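Local coordinates for protein citrate synthase (Metallosphaera sedula, PDB 6ABX) that probably catalyses the condensation of oxaloacetate with acetyl-CoA and water to give citrate and free CoA, a step of the tricarboxylic acid cycle, at residues Ser16-Asp21 and Gly25-Arg30; Glu44-Leu49 and Leu175-Glu180; Ala183-Cys188 and Thr337-Glu342; Leu169-Met174 and Ala263-Glu268. All blocks are in the same frame, centred on the assembly; numbering follows the deposited sequence.

Interaction 1 of 4, residues Ser16-Asp21 and Gly25-Arg30; sequences SITYID and GRLYYR
Ile-17 CG1 lies over one face of the Arg-30 guanidinium, offset toward its rim and 3.6 Å from Arg-30 NH2, while Ser-16 OG stands at the edge, 3.1 Å from Arg-30 NH1. A bend at chi2 (-104°) turns the arginine back to them. Among the aromatic rings, Tyr-28 CD1 meets the edge of Tyr-19 at CD2 (3.9 Å), with Asp-21 N above one Tyr-19 face. On the other side of this antiparallel beta hairpin, Leu-27 CD1 touches Thr-18 CG2 at 3.6 Å and also reaches Ile-20 CG1. Tyr-19 and Tyr-28 exchange two backbone bonds; at the turn Asp-21 O accepts hydrogen bonds from Arg-26 N and, weakly, from Gly-25 N, a G1 beta bulge. Trimming Arg-30 to an alanine here would probably uncover Ile-17 CG1 and leave Leu-50 O without the NH2 donor it now accepts from. Strand 26-29 runs between strands 18-21 and 32-33; helices 34-40 and 43-52 pack on Tyr-29, helix 324-343 packs on Ile-17, and Tyr-356 of the second subunit meets the Tyr-19 ring.

Interaction 2 of 4, residues Glu44-Leu49 and Leu175-Glu180; sequences EEVAYL and LHMDHE
Val-46 and Met-177 point their CB atoms at one another, and their side chains meet at a slant, the thioether lying across the isopropyl group. The nearest atoms are Val-46 CG1 and Met-177 SD, 3.6 Å apart, and the same sulfur is 3.9 Å from Val-46 CB. Met-177 can bridge a gap of 7.9 Å between its CA and that of Ala-47 because its chain is fully extended beyond CG (chi2 178°), which carries the sulfur right up to the helix. Here SD also lies 4.2 Å from Ala-47 N, while CE turns aside from the valine. Ile-334 of helix 324-343 packs on both Met-177 and Ala-47. In this largely helical citrate synthase fold, Met-177 thus plugs the irregular link between helices 163-174 and 183-192 into the side of helix 43-52. That link carries His-179, an oxaloacetate-binding residue whose ND1 here bonds a citrate anion, and the carbonyl of His-176 bonds NE of Arg-332, another oxaloacetate-binding residue. An Asx turn shapes the link: Glu-180 N gives a 2.9 Å bond to Asp-178 OD2, approaching from well above the carboxylate plane. Thr-18 OG1 and His-339 NE2 bond the same buried oxygen, and these three partners are likely to fix the rotation of the Asp-178 carboxylate while stabilising its negative charge.

Interaction 3 of 4, residues Ala183-Cys188 and Thr337-Glu342; sequences ASTMAC and TAHVDE
Thr-185 and Cys-188, one turn apart on helix 183-192, face His-339 and Val-340 of helix 324-343, the CA atoms of Cys-188 and Val-340 lying 7.0 Å apart and those of Thr-185 and His-339 7.4 Å. This is buried helix-to-helix packing within the citrate synthase fold, just after the oxaloacetate-binding Asn-182. Thr-185 turns its two branches to different tasks: with OG1 beside the backbone N (chi1 -59°), CG2 stands anti to that N and extends to the histidine, while OG1 bonds Asn-182 OD1. The methyl meets the imidazole in an off-centre CH-pi contact, 4.3 Å from Thr-185 CG2 to the centroid of the His-339 ring and 29° from its normal. The ring atom nearest the methyl is His-339 CG, 3.9 Å from Thr-185 CG2, with His-339 CB as near, so the touch falls at the root of the ring, where the two side chains cross at about a right angle. Both nitrogens of the buried imidazole are held by other partners, Lys-13 and Asp-178, which should hinder the ring from rotating and keep its inner part turned to the threonine methyl. Trp-336 also packs on Thr-185 and Cys-188, and Ala-187 touches Val-190 of the second subunit. At the second pair it is the cysteine CB, and not its sulfur, that does the touching: Val-340 CG2 rests 4.0 Å from Cys-188 CB.

Interaction 4 of 4, residues Leu169-Met174 and Ala263-Glu268; sequences LDVSLM and AKILKE
Val-171 and Ser-172 meet Ile-265 and Leu-266 in a small buried contact between helix 163-174 and helix 261-270 of the citrate synthase fold. By analogy with well-studied citrate synthases, the first helix probably belongs to the large domain and the second to the small domain, so the contact would lie where the two domains meet. The active site is near: helix 261-270 carries the oxaloacetate-binding Arg-262 close to its start, and the side chain of Leu-266 is about 8 Å from that of Asp-307, a predicted active-site residue. Two neighbouring residues on each helix supply the contact, which is closest in the backbone where Ser-172 CA and Leu-266 CA are 6.7 Å apart. Val-171 and Ile-265 cross at about a right angle, with Val-171 CG1 3.8 Å from Ile-265 CG2. Each of these methyls is the branch that stands opposite its own backbone N, and Ala-38 of helix 34-40 packs on both residues. Beside them, Leu-266 does not start out toward the other helix, yet its end swings in to the serine. Ser-172 OG, set beside its backbone N and anti to the carbonyl carbon (chi1 -49°), bonds back to Val-168 O in the preceding turn, so this buried hydroxyl is satisfied within its own helix. What it offers across the contact is its flank, against which Leu-266 CD2 rests 3.4 Å from Ser-172 OG.

How the interactions relate
From the N terminus, interaction 1 closes first, a short hairpin with three residues between its segments, in series with the rest. Interaction 2 then bridges 44-49 and 175-180, but interaction 4 opens at 169-174 before that loop is shut, so the two cross; interaction 3, opening at 183-188, in turn crosses interaction 4, which ends at 263-268, and closes last at 337-342. Segment 175-180 ties them together: Asp-178 reaches the hairpin and helix 324-343, and Leu-175 packs on Ile-265 and Leu-266. Tyr-29 OH bonds Met-174 O, linking interactions 1 and 4. Interactions 3 and 4 do not touch, their nearest atoms being about 12 Å apart.

Interaction 1 of 4, residues Ser16-Asp21 and Gly25-Arg30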
# COMPACT_ATOMS: atom_id res chain seq x y z
N SER A 16 20.91 8.37 -0.13
CA SER A 16 22.29 7.95 0.10
C SER A 16 22.33 6.44 0.42
O SER A 16 23.37 5.91 0.75
CB SER A 16 22.90 8.75 1.19
OG SER A 16 22.29 8.44 2.42
N ILE A 17 21.18 5.77 0.27
CA ILE A 17 21.07 4.34 0.64
C ILE A 17 21.72 3.42 -0.40
O ILE A 17 22.58 2.56 -0.03
CB ILE A 17 19.59 3.98 0.94
CG1 ILE A 17 19.06 4.81 2.11
CG2 ILE A 17 19.49 2.49 1.23
CD1 ILE A 17 17.58 4.70 2.29
N THR A 18 21.23 3.47 -1.64
CA THR A 18 21.57 2.53 -2.68
C THR A 18 21.87 3.31 -3.96
O THR A 18 21.16 4.26 -4.30
CB THR A 18 20.45 1.53 -2.91
OG1 THR A 18 20.29 0.84 -1.66
CG2 THR A 18 20.75 0.61 -4.07
N TYR A 19 22.98 2.94 -4.60
CA TYR A 19 23.28 3.42 -5.95
C TYR A 19 23.35 2.23 -6.90
O TYR A 19 24.12 1.30 -6.64
CB TYR A 19 24.63 4.15 -6.00
CG TYR A 19 25.03 4.55 -7.38
CD1 TYR A 19 24.26 5.46 -8.08
CD2 TYR A 19 26.12 3.97 -8.01
CE1 TYR A 19 24.56 5.79 -9.38
CE2 TYR A 19 26.44 4.30 -9.32
CZ TYR A 19 25.68 5.25 -9.98
OH TYR A 19 25.94 5.57 -11.27
N ILE A 20 22.63 2.33 -8.03
CA ILE A 20 22.69 1.38 -9.11
C ILE A 20 23.45 1.99 -10.28
O ILE A 20 23.06 3.08 -10.72
CB ILE A 20 21.26 0.99 -9.56
CG1 ILE A 20 20.44 0.40 -8.41
CG2 ILE A 20 21.34 0.06 -10.76
CD1 ILE A 20 18.96 0.41 -8.65
N ASP A 21 24.49 1.30 -10.72
CA ASP A 21 25.20 1.62 -11.96
C ASP A 21 24.72 0.66 -13.05
O ASP A 21 25.22 -0.45 -13.13
CB ASP A 21 26.71 1.57 -11.75
CG ASP A 21 27.48 2.22 -12.89
OD1 ASP A 21 26.98 2.16 -14.06
OD2 ASP A 21 28.59 2.75 -12.61
N GLY A 25 26.87 -2.50 -14.38
CA GLY A 25 26.46 -3.68 -13.61
C GLY A 25 26.99 -3.67 -12.19
O GLY A 25 27.48 -4.70 -11.69
N ARG A 26 26.96 -2.49 -11.57
CA ARG A 26 27.41 -2.34 -10.16
C ARG A 26 26.24 -1.85 -9.26
O ARG A 26 25.29 -1.22 -9.69
CB ARG A 26 28.66 -1.46 -10.16
CG ARG A 26 29.81 -2.11 -10.92
CD ARG A 26 30.90 -1.11 -11.06
NE ARG A 26 32.13 -1.57 -11.68
CZ ARG A 26 33.20 -0.78 -11.84
NH1 ARG A 26 33.16 0.50 -11.45
NH2 ARG A 26 34.29 -1.28 -12.40
N LEU A 27 26.37 -2.14 -7.96
CA LEU A 27 25.33 -1.88 -6.96
C LEU A 27 26.06 -1.64 -5.64
O LEU A 27 26.93 -2.41 -5.31
CB LEU A 27 24.40 -3.08 -6.84
CG LEU A 27 23.32 -3.03 -5.76
CD1 LEU A 27 22.34 -1.90 -6.04
CD2 LEU A 27 22.59 -4.37 -5.76
N TYR A 28 25.68 -0.56 -4.97
CA TYR A 28 26.28 -0.17 -3.69
C TYR A 28 25.20 0.08 -2.64
O TYR A 28 24.16 0.70 -2.89
CB TYR A 28 27.12 1.10 -3.85
CG TYR A 28 28.23 1.00 -4.85
CD1 TYR A 28 27.94 1.08 -6.20
CD2 TYR A 28 29.53 0.75 -4.45
CE1 TYR A 28 28.94 0.95 -7.15
CE2 TYR A 28 30.53 0.57 -5.40
CZ TYR A 28 30.22 0.64 -6.74
OH TYR A 28 31.17 0.54 -7.72
N TYR A 29 25.48 -0.37 -1.40
CA TYR A 29 24.67 -0.08 -0.24
C TYR A 29 25.49 0.83 0.68
O TYR A 29 26.56 0.43 1.15
CB TYR A 29 24.35 -1.35 0.55
CG TYR A 29 23.36 -2.34 -0.04
CD1 TYR A 29 22.55 -2.07 -1.12
CD2 TYR A 29 23.25 -3.59 0.55
CE1 TYR A 29 21.65 -3.00 -1.63
CE2 TYR A 29 22.37 -4.54 0.05
CZ TYR A 29 21.58 -4.27 -1.04
OH TYR A 29 20.69 -5.23 -1.50
N ARG A 30 25.03 2.06 0.87
CA ARG A 30 25.73 3.06 1.70
C ARG A 30 27.20 3.16 1.31
O ARG A 30 28.07 3.34 2.20
CB ARG A 30 25.58 2.72 3.17
CG ARG A 30 24.12 2.68 3.59
CD ARG A 30 23.74 3.90 4.38
NE ARG A 30 22.41 3.89 4.99
CZ ARG A 30 21.59 4.92 4.94
NH1 ARG A 30 22.02 6.03 4.35
NH2 ARG A 30 20.37 4.82 5.47

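Interaction 2 of 4, residues Glu44-Leu49 and Leu175-Glu180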
# COMPACT_ATOMS: atom_id res chain seq x y z
N GLU A 44 22.68 -9.60 9.28
CA GLU A 44 22.52 -8.61 10.35
C GLU A 44 23.44 -7.39 10.15
O GLU A 44 23.05 -6.23 10.38
CB GLU A 44 22.72 -9.24 11.72
CG GLU A 44 21.65 -10.23 12.09
CD GLU A 44 21.87 -11.69 11.73
OE1 GLU A 44 22.65 -11.98 10.82
OE2 GLU A 44 21.31 -12.54 12.49
N GLU A 45 24.67 -7.63 9.69
CA GLU A 45 25.57 -6.50 9.53
C GLU A 45 25.05 -5.55 8.43
O GLU A 45 25.15 -4.32 8.54
CB GLU A 45 26.97 -6.99 9.17
CG GLU A 45 27.95 -5.89 9.04
CD GLU A 45 29.38 -6.35 8.79
OE1 GLU A 45 29.73 -6.58 7.60
OE2 GLU A 45 30.11 -6.50 9.79
N VAL A 46 24.56 -6.11 7.32
CA VAL A 46 24.03 -5.23 6.26
C VAL A 46 22.72 -4.54 6.68
O VAL A 46 22.52 -3.39 6.27
CB VAL A 46 23.89 -5.97 4.90
CG1 VAL A 46 23.38 -5.03 3.83
CG2 VAL A 46 25.21 -6.55 4.46
N ALA A 47 21.84 -5.21 7.43
CA ALA A 47 20.62 -4.56 7.96
C ALA A 47 21.03 -3.39 8.86
O ALA A 47 20.49 -2.28 8.73
CB ALA A 47 19.77 -5.53 8.71
N TYR A 48 22.07 -3.59 9.68
CA TYR A 48 22.59 -2.49 10.51
C TYR A 48 23.04 -1.34 9.62
O TYR A 48 22.76 -0.15 9.93
CB TYR A 48 23.75 -2.98 11.38
CG TYR A 48 24.22 -1.98 12.44
CD1 TYR A 48 24.97 -0.87 12.08
CD2 TYR A 48 23.85 -2.14 13.75
CE1 TYR A 48 25.36 0.06 13.02
CE2 TYR A 48 24.29 -1.26 14.72
CZ TYR A 48 24.99 -0.12 14.34
OH TYR A 48 25.33 0.79 15.31
N LEU A 49 23.85 -1.67 8.62
CA LEU A 49 24.40 -0.65 7.69
C LEU A 49 23.27 0.14 7.05
O LEU A 49 23.30 1.42 7.01
CB LEU A 49 25.25 -1.33 6.64
CG LEU A 49 25.79 -0.44 5.54
CD1 LEU A 49 26.75 0.61 6.10
CD2 LEU A 49 26.47 -1.29 4.52
N LEU A 175 21.34 -9.74 -1.00
CA LEU A 175 21.21 -9.31 -2.38
C LEU A 175 19.84 -8.69 -2.69
O LEU A 175 19.78 -7.96 -3.68
CB LEU A 175 21.43 -10.47 -3.35
CG LEU A 175 22.86 -11.01 -3.39
CD1 LEU A 175 22.98 -12.19 -4.34
CD2 LEU A 175 23.82 -9.94 -3.80
N HIS A 176 18.82 -8.98 -1.88
CA HIS A 176 17.45 -8.49 -2.05
C HIS A 176 17.07 -7.32 -1.13
O HIS A 176 15.93 -6.88 -1.19
CB HIS A 176 16.46 -9.65 -1.89
CG HIS A 176 16.46 -10.60 -3.03
ND1 HIS A 176 17.35 -11.65 -3.11
CD2 HIS A 176 15.68 -10.68 -4.13
CE1 HIS A 176 17.11 -12.32 -4.25
NE2 HIS A 176 16.13 -11.71 -4.92
N MET A 177 17.98 -6.80 -0.29
CA MET A 177 17.57 -5.91 0.77
C MET A 177 17.16 -4.55 0.21
O MET A 177 16.22 -3.98 0.76
CB MET A 177 18.69 -5.71 1.78
CG MET A 177 18.79 -6.91 2.70
SD MET A 177 20.18 -6.68 3.85
CE MET A 177 20.00 -8.13 4.88
N ASP A 178 17.79 -4.08 -0.88
CA ASP A 178 17.35 -2.82 -1.43
C ASP A 178 17.71 -2.71 -2.91
O ASP A 178 18.71 -3.25 -3.32
CB ASP A 178 17.96 -1.59 -0.74
CG ASP A 178 17.15 -0.32 -1.05
OD1 ASP A 178 15.94 -0.31 -0.71
OD2 ASP A 178 17.69 0.59 -1.73
N HIS A 179 16.90 -1.91 -3.64
CA HIS A 179 17.27 -1.65 -5.03
C HIS A 179 16.80 -0.25 -5.44
O HIS A 179 16.23 -0.11 -6.50
CB HIS A 179 16.80 -2.76 -5.94
CG HIS A 179 17.68 -2.98 -7.12
ND1 HIS A 179 17.22 -2.84 -8.42
CD2 HIS A 179 19.02 -3.20 -7.20
CE1 HIS A 179 18.22 -3.05 -9.27
NE2 HIS A 179 19.36 -3.31 -8.54
N GLU A 180 16.94 0.71 -4.53
CA GLU A 180 16.63 2.12 -4.85
C GLU A 180 15.10 2.16 -5.12
O GLU A 180 14.24 1.62 -4.36
CB GLU A 180 17.66 2.56 -5.92
CG GLU A 180 18.19 4.02 -5.81
CD GLU A 180 19.26 4.57 -6.76
OE1 GLU A 180 19.93 3.78 -7.48
OE2 GLU A 180 19.50 5.85 -6.78

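Interaction 3 of 4, residues Ala183-Cys188 and Thr337-Glu342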
# COMPACT_ATOMS: atom_id res chain seq x y z
N ALA A 183 8.79 0.03 -7.92
CA ALA A 183 7.35 0.26 -7.67
C ALA A 183 6.98 0.00 -6.20
O ALA A 183 6.14 0.70 -5.67
CB ALA A 183 6.52 -0.62 -8.56
N SER A 184 7.50 -1.05 -5.57
CA SER A 184 7.15 -1.33 -4.18
C SER A 184 7.71 -0.27 -3.23
O SER A 184 6.98 0.15 -2.30
CB SER A 184 7.51 -2.74 -3.74
OG SER A 184 8.92 -2.98 -3.79
N THR A 185 8.95 0.15 -3.43
CA THR A 185 9.50 1.23 -2.61
C THR A 185 8.67 2.50 -2.82
O THR A 185 8.37 3.18 -1.82
CB THR A 185 10.99 1.43 -2.91
OG1 THR A 185 11.63 0.18 -2.65
CG2 THR A 185 11.59 2.58 -2.14
N MET A 186 8.25 2.77 -4.05
CA MET A 186 7.40 3.94 -4.31
C MET A 186 6.06 3.81 -3.53
O MET A 186 5.56 4.77 -2.97
CB MET A 186 7.16 4.14 -5.80
CG MET A 186 6.26 5.31 -6.17
SD MET A 186 6.99 6.83 -5.60
CE MET A 186 5.87 8.01 -6.36
N ALA A 187 5.45 2.63 -3.50
CA ALA A 187 4.17 2.46 -2.76
C ALA A 187 4.37 2.80 -1.29
O ALA A 187 3.57 3.50 -0.69
CB ALA A 187 3.66 1.06 -2.93
N CYS A 188 5.50 2.34 -0.72
CA CYS A 188 5.81 2.56 0.67
C CYS A 188 5.90 4.08 0.89
O CYS A 188 5.45 4.56 1.93
CB CYS A 188 7.12 1.96 1.10
SG CYS A 188 7.10 0.14 1.10
N THR A 337 11.89 0.20 4.58
CA THR A 337 11.84 0.96 5.82
C THR A 337 12.99 1.98 5.93
O THR A 337 12.75 3.12 6.44
CB THR A 337 11.76 0.05 7.04
OG1 THR A 337 12.86 -0.87 7.09
CG2 THR A 337 10.46 -0.74 7.09
N ALA A 338 14.18 1.65 5.43
CA ALA A 338 15.28 2.60 5.37
C ALA A 338 14.91 3.77 4.47
O ALA A 338 15.18 4.93 4.81
CB ALA A 338 16.57 1.96 4.92
N HIS A 339 14.26 3.48 3.35
CA HIS A 339 13.87 4.55 2.42
C HIS A 339 12.84 5.48 3.05
O HIS A 339 12.91 6.72 2.76
CB HIS A 339 13.36 3.98 1.08
CG HIS A 339 14.48 3.73 0.15
ND1 HIS A 339 15.14 4.77 -0.54
CD2 HIS A 339 15.13 2.59 -0.17
CE1 HIS A 339 16.13 4.25 -1.25
NE2 HIS A 339 16.12 2.89 -1.07
N VAL A 340 11.86 4.93 3.78
CA VAL A 340 10.84 5.72 4.43
C VAL A 340 11.53 6.60 5.47
O VAL A 340 11.28 7.81 5.51
CB VAL A 340 9.71 4.85 4.98
CG1 VAL A 340 8.75 5.60 5.89
CG2 VAL A 340 8.94 4.17 3.85
N ASP A 341 12.36 6.00 6.33
CA ASP A 341 13.10 6.76 7.40
C ASP A 341 13.85 7.95 6.80
O ASP A 341 13.79 9.07 7.34
CB ASP A 341 13.99 5.82 8.20
CG ASP A 341 14.51 6.37 9.51
OD1 ASP A 341 13.75 7.06 10.22
OD2 ASP A 341 15.64 6.05 9.85
N GLU A 342 14.54 7.73 5.68
CA GLU A 342 15.32 8.76 5.04
C GLU A 342 14.41 9.89 4.54
O GLU A 342 14.72 11.05 4.78
CB GLU A 342 16.13 8.13 3.90
CG GLU A 342 16.90 9.11 3.10
CD GLU A 342 17.66 8.47 1.95
OE1 GLU A 342 16.99 7.93 1.02
OE2 GLU A 342 18.92 8.55 1.99

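Interaction 4 of 4, residues Leu169-Met174 and Ala263-Glu268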
# COMPACT_ATOMS: atom_id res chain seq x y z
N LEU A 169 22.00 -18.82 1.90
CA LEU A 169 20.74 -18.10 2.20
C LEU A 169 21.07 -16.65 2.62
O LEU A 169 20.40 -15.67 2.17
CB LEU A 169 19.93 -18.76 3.31
CG LEU A 169 18.66 -18.00 3.66
CD1 LEU A 169 17.77 -17.80 2.46
CD2 LEU A 169 17.88 -18.72 4.75
N ASP A 170 22.10 -16.48 3.46
CA ASP A 170 22.47 -15.20 3.97
C ASP A 170 22.82 -14.24 2.80
O ASP A 170 22.35 -13.11 2.71
CB ASP A 170 23.64 -15.38 4.92
CG ASP A 170 23.71 -14.27 5.92
OD1 ASP A 170 22.76 -14.17 6.78
OD2 ASP A 170 24.66 -13.51 5.79
N VAL A 171 23.66 -14.68 1.89
CA VAL A 171 23.99 -13.88 0.72
C VAL A 171 22.75 -13.61 -0.14
O VAL A 171 22.52 -12.42 -0.54
CB VAL A 171 25.10 -14.54 -0.10
CG1 VAL A 171 25.32 -13.81 -1.43
CG2 VAL A 171 26.39 -14.61 0.69
N SER A 172 21.94 -14.65 -0.45
CA SER A 172 20.78 -14.44 -1.23
C SER A 172 19.82 -13.39 -0.63
O SER A 172 19.30 -12.55 -1.39
CB SER A 172 20.07 -15.75 -1.48
OG SER A 172 20.99 -16.70 -1.93
N LEU A 173 19.64 -13.36 0.70
CA LEU A 173 18.83 -12.33 1.34
C LEU A 173 19.52 -10.96 1.26
O LEU A 173 18.84 -9.97 0.90
CB LEU A 173 18.55 -12.71 2.80
CG LEU A 173 17.69 -13.96 2.99
CD1 LEU A 173 17.67 -14.37 4.45
CD2 LEU A 173 16.28 -13.72 2.46
N MET A 174 20.86 -10.87 1.48
CA MET A 174 21.52 -9.53 1.44
C MET A 174 21.31 -8.91 0.04
O MET A 174 21.06 -7.69 -0.12
CB MET A 174 23.05 -9.61 1.71
CG MET A 174 23.39 -9.91 3.15
SD MET A 174 25.21 -9.91 3.51
CE MET A 174 25.65 -11.50 2.88
N ALA A 263 22.71 -11.31 -9.94
CA ALA A 263 22.70 -12.60 -10.64
C ALA A 263 24.10 -13.24 -10.68
O ALA A 263 24.25 -14.45 -10.55
CB ALA A 263 22.16 -12.45 -12.07
N LYS A 264 25.11 -12.42 -10.94
CA LYS A 264 26.50 -12.90 -10.98
C LYS A 264 26.86 -13.52 -9.63
O LYS A 264 27.49 -14.58 -9.55
CB LYS A 264 27.41 -11.73 -11.29
CG LYS A 264 28.88 -12.07 -11.41
CD LYS A 264 29.61 -10.99 -12.21
CE LYS A 264 29.61 -11.27 -13.71
NZ LYS A 264 30.96 -11.10 -14.30
N ILE A 265 26.46 -12.83 -8.55
CA ILE A 265 26.83 -13.28 -7.22
C ILE A 265 26.09 -14.57 -6.89
O ILE A 265 26.67 -15.55 -6.40
CB ILE A 265 26.60 -12.18 -6.17
CG1 ILE A 265 27.52 -10.99 -6.42
CG2 ILE A 265 26.76 -12.75 -4.79
CD1 ILE A 265 27.15 -9.76 -5.66
N LEU A 266 24.78 -14.62 -7.17
CA LEU A 266 24.03 -15.83 -6.89
C LEU A 266 24.59 -17.02 -7.65
O LEU A 266 24.64 -18.13 -7.14
CB LEU A 266 22.55 -15.69 -7.28
CG LEU A 266 21.68 -14.82 -6.40
CD1 LEU A 266 20.37 -14.51 -7.09
CD2 LEU A 266 21.42 -15.47 -5.06
N LYS A 267 24.97 -16.82 -8.92
CA LYS A 267 25.52 -17.90 -9.70
C LYS A 267 26.80 -18.49 -9.06
O LYS A 267 27.03 -19.70 -9.05
CB LYS A 267 25.81 -17.41 -11.12
CG LYS A 267 26.22 -18.53 -12.07
CD LYS A 267 26.55 -18.09 -13.44
CE LYS A 267 27.05 -19.27 -14.25
NZ LYS A 267 27.23 -18.88 -15.66
N GLU A 268 27.63 -17.60 -8.52
CA GLU A 268 28.87 -18.02 -7.85
C GLU A 268 28.55 -18.80 -6.57
O GLU A 268 29.18 -19.82 -6.28
CB GLU A 268 29.68 -16.80 -7.42
CG GLU A 268 30.29 -16.06 -8.58
CD GLU A 268 30.88 -14.69 -8.25
OE1 GLU A 268 31.58 -14.16 -9.11
OE2 GLU A 268 30.60 -14.15 -7.18